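Long-range contact in thioredoxin Reductase (Burkholderia cenocepacia, PDB 4F82), which probably reduces hydrogen peroxide and organic hydroperoxides as a thiol-specific peroxidase of the Prx5 subfamily of peroxiredoxins: residues Pro17-Ile25 against Arg111-Phe120. Numbering follows the deposited sequence.
Sequences PDAQLFEFI and RMMADGSAAF
With CG anti to the backbone N (chi1 177°) and the chain extended beyond it, E23 carries its carboxylate across to R111, whose own chain bends at chi3 (69°) to present the guanidinium side-on. NE and NH2 of R111 settle on one oxygen, E23 OE1, at 3.2 and 2.9 Å in a salt bridge, both approaching from the same face of the carboxylate, well out of its plane, while OE1 stays close to the guanidinium plane. NH1 of R111 turns to Q44 and E85, and M113 SD lies above one guanidinium face, displaced toward its rim. A water joins E23 OE2 to M112 N; a second spans F24 N and M112 O, where the strands diverge. The backbones meet as an antiparallel hydrogen-bonded pair at F22 and A114 (A114 N to F22 O 2.8 Å), tying strand 20-25 to strand 111-114, which runs parallel to strand 85-90 in the sheet of this thioredoxin-fold peroxiredoxin. Beyond the pair, the two methyls of L21 take different neighbours: CD1 packs on M113 CB, and CD2 sits 3.6 Å from D115 CB and 3.9 Å from F120 CB. D115 OD1 accepts the backbone N of F120 at 3.0 Å and OD2 is hydrogen-bonded to T121 OG1, fastening the turn to helix 119-124. Against its start rests A19, CB 3.7 Å from F120 CB, and buried P17 O faces the F120 ring edge.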
loop_
_atom_site.group_PDB
_atom_site.type_symbol
_atom_site.label_atom_id
_atom_site.label_comp_id
_atom_site.label_asym_id
_atom_site.label_seq_id
_atom_site.Cartn_x
_atom_site.Cartn_y
_atom_site.Cartn_z
ATOM N N PRO A 17 8.247 -8.314 20.184
ATOM C CA PRO A 17 9.061 -9.115 19.249
ATOM C C PRO A 17 9.884 -8.243 18.308
ATOM O O PRO A 17 9.515 -7.079 18.050
ATOM C CB PRO A 17 8.021 -9.910 18.449
ATOM C CG PRO A 17 6.756 -9.070 18.540
ATOM C CD PRO A 17 6.806 -8.486 19.947
ATOM N N ASP A 18 11.013 -8.765 17.832
ATOM C CA ASP A 18 11.801 -8.003 16.863
ATOM C C ASP A 18 11.139 -8.189 15.515
ATOM O O ASP A 18 10.432 -9.185 15.316
ATOM C CB ASP A 18 13.252 -8.488 16.789
ATOM C CG ASP A 18 14.223 -7.392 16.336
ATOM O OD1 ASP A 18 13.808 -6.223 16.119
ATOM O OD2 ASP A 18 15.437 -7.688 16.220
ATOM N N ALA A 19 11.356 -7.221 14.622
ATOM C CA ALA A 19 10.967 -7.304 13.207
ATOM C C ALA A 19 11.716 -6.225 12.459
ATOM O O ALA A 19 12.290 -5.320 13.075
ATOM C CB ALA A 19 9.452 -7.097 13.036
ATOM N N GLN A 20 11.737 -6.309 11.126
ATOM C CA GLN A 20 12.347 -5.248 10.357
ATOM C C GLN A 20 11.273 -4.317 9.799
ATOM O O GLN A 20 10.383 -4.736 9.058
ATOM C CB GLN A 20 13.287 -5.801 9.249
ATOM C CG GLN A 20 13.869 -4.723 8.335
ATOM C CD GLN A 20 14.829 -5.314 7.303
ATOM O OE1 GLN A 20 14.413 -5.747 6.222
ATOM N NE2 GLN A 20 16.113 -5.333 7.636
ATOM N N LEU A 21 11.375 -3.042 10.155
ATOM C CA LEU A 21 10.454 -2.032 9.655
ATOM C C LEU A 21 11.266 -1.081 8.785
ATOM O O LEU A 21 12.491 -1.081 8.846
ATOM C CB LEU A 21 9.822 -1.262 10.821
ATOM C CG LEU A 21 8.886 -2.013 11.780
ATOM C CD1 LEU A 21 8.311 -1.106 12.889
ATOM C CD2 LEU A 21 7.772 -2.653 11.003
ATOM N N PHE A 22 10.584 -0.291 7.973
ATOM C CA PHE A 22 11.223 0.759 7.186
ATOM C C PHE A 22 10.563 2.121 7.446
ATOM O O PHE A 22 9.317 2.253 7.500
ATOM C CB PHE A 22 11.127 0.451 5.651
ATOM C CG PHE A 22 11.949 -0.737 5.175
ATOM C CD1 PHE A 22 13.092 -0.548 4.396
ATOM C CD2 PHE A 22 11.558 -2.046 5.457
ATOM C CE1 PHE A 22 13.860 -1.656 3.951
ATOM C CE2 PHE A 22 12.334 -3.170 4.999
ATOM C CZ PHE A 22 13.457 -2.972 4.246
ATOM N N GLU A 23 11.394 3.152 7.546
ATOM C CA GLU A 23 10.903 4.540 7.613
ATOM C C GLU A 23 11.506 5.351 6.484
ATOM O O GLU A 23 12.723 5.299 6.232
ATOM C CB GLU A 23 11.236 5.175 8.965
ATOM C CG GLU A 23 10.808 6.631 9.067
ATOM C CD GLU A 23 11.209 7.265 10.368
ATOM O OE1 GLU A 23 12.236 6.832 10.967
ATOM O OE2 GLU A 23 10.510 8.224 10.778
ATOM N N PHE A 24 10.650 6.096 5.782
ATOM C CA PHE A 24 11.108 6.881 4.647
ATOM C C PHE A 24 11.723 8.157 5.201
ATOM O O PHE A 24 11.064 8.868 5.965
ATOM C CB PHE A 24 9.919 7.194 3.729
ATOM C CG PHE A 24 10.311 7.813 2.404
ATOM C CD1 PHE A 24 10.456 7.013 1.267
ATOM C CD2 PHE A 24 10.549 9.186 2.296
ATOM C CE1 PHE A 24 10.821 7.564 0.018
ATOM C CE2 PHE A 24 10.917 9.756 1.058
ATOM C CZ PHE A 24 11.035 8.941 -0.094
ATOM N N ILE A 25 12.981 8.437 4.851
ATOM C CA ILE A 25 13.689 9.576 5.409
ATOM C C ILE A 25 14.038 10.537 4.270
ATOM O O ILE A 25 14.790 10.164 3.374
ATOM C CB ILE A 25 15.024 9.143 6.056
ATOM C CG1 ILE A 25 14.825 8.083 7.151
ATOM C CG2 ILE A 25 15.752 10.352 6.608
ATOM C CD1 ILE A 25 13.864 8.490 8.256
ATOM N N ARG A 111 6.627 8.998 13.914
ATOM C CA ARG A 111 7.424 8.237 12.952
ATOM C C ARG A 111 6.465 7.322 12.185
ATOM O O ARG A 111 5.645 6.601 12.803
ATOM C CB ARG A 111 8.448 7.397 13.668
ATOM C CG ARG A 111 9.505 8.210 14.418
ATOM C CD ARG A 111 10.550 7.308 15.043
ATOM N NE ARG A 111 11.365 6.677 14.006
ATOM C CZ ARG A 111 12.234 5.691 14.229
ATOM N NH1 ARG A 111 12.411 5.229 15.467
ATOM N NH2 ARG A 111 12.951 5.178 13.226
ATOM N N MET A 112 6.532 7.375 10.856
ATOM C CA MET A 112 5.691 6.541 9.987
ATOM C C MET A 112 6.448 5.258 9.638
ATOM O O MET A 112 7.317 5.242 8.751
ATOM C CB MET A 112 5.302 7.323 8.731
ATOM C CG MET A 112 4.633 8.676 9.084
ATOM S SD MET A 112 3.111 8.565 10.108
ATOM C CE MET A 112 1.898 7.929 8.916
ATOM N N MET A 113 6.124 4.203 10.383
ATOM C CA MET A 113 6.864 2.947 10.368
ATOM C C MET A 113 6.151 1.894 9.498
ATOM O O MET A 113 5.108 1.317 9.865
ATOM C CB MET A 113 7.096 2.463 11.803
ATOM C CG MET A 113 7.792 3.512 12.725
ATOM S SD MET A 113 9.466 3.792 12.161
ATOM C CE MET A 113 10.271 2.457 13.015
ATOM N N ALA A 114 6.738 1.662 8.323
ATOM C CA ALA A 114 6.189 0.752 7.322
ATOM C C ALA A 114 6.401 -0.703 7.734
ATOM O O ALA A 114 7.529 -1.133 7.942
ATOM C CB ALA A 114 6.911 1.004 5.993
ATOM N N ASP A 115 5.324 -1.480 7.827
ATOM C CA ASP A 115 5.461 -2.917 8.053
ATOM C C ASP A 115 4.875 -3.591 6.798
ATOM O O ASP A 115 3.943 -4.403 6.885
ATOM C CB ASP A 115 4.638 -3.313 9.297
ATOM C CG ASP A 115 4.796 -4.779 9.673
ATOM O OD1 ASP A 115 5.885 -5.357 9.472
ATOM O OD2 ASP A 115 3.797 -5.383 10.159
ATOM N N GLY A 116 5.399 -3.242 5.624
ATOM C CA GLY A 116 4.729 -3.648 4.373
ATOM C C GLY A 116 4.720 -5.153 4.052
ATOM O O GLY A 116 3.978 -5.617 3.163
ATOM N N SER A 117 5.530 -5.940 4.763
ATOM C CA SER A 117 5.469 -7.396 4.610
ATOM C C SER A 117 4.582 -8.046 5.675
ATOM O O SER A 117 4.412 -9.278 5.687
ATOM C CB SER A 117 6.897 -7.979 4.709
ATOM O OG SER A 117 7.711 -7.563 3.616
ATOM N N ALA A 118 4.082 -7.209 6.591
ATOM C CA ALA A 118 3.263 -7.611 7.731
ATOM C C ALA A 118 4.016 -8.479 8.730
ATOM O O ALA A 118 3.385 -9.150 9.554
ATOM C CB ALA A 118 1.970 -8.297 7.279
ATOM N N ALA A 119 5.353 -8.437 8.681
ATOM C CA ALA A 119 6.175 -9.251 9.573
ATOM C C ALA A 119 5.979 -8.902 11.043
ATOM O O ALA A 119 5.836 -9.811 11.867
ATOM C CB ALA A 119 7.667 -9.191 9.196
ATOM N N PHE A 120 6.003 -7.611 11.382
ATOM C CA PHE A 120 5.821 -7.175 12.772
ATOM C C PHE A 120 4.395 -7.498 13.256
ATOM O O PHE A 120 4.181 -7.999 14.369
ATOM C CB PHE A 120 6.062 -5.660 12.854
ATOM C CG PHE A 120 6.109 -5.101 14.273
ATOM C CD1 PHE A 120 6.798 -5.765 15.300
ATOM C CD2 PHE A 120 5.533 -3.867 14.550
ATOM C CE1 PHE A 120 6.843 -5.224 16.594
ATOM C CE2 PHE A 120 5.607 -3.305 15.841
ATOM C CZ PHE A 120 6.250 -3.985 16.847
HETATM O O HOH W 1 8.206 9.121 9.478
HETATM O O HOH W 2 7.875 6.469 6.505
#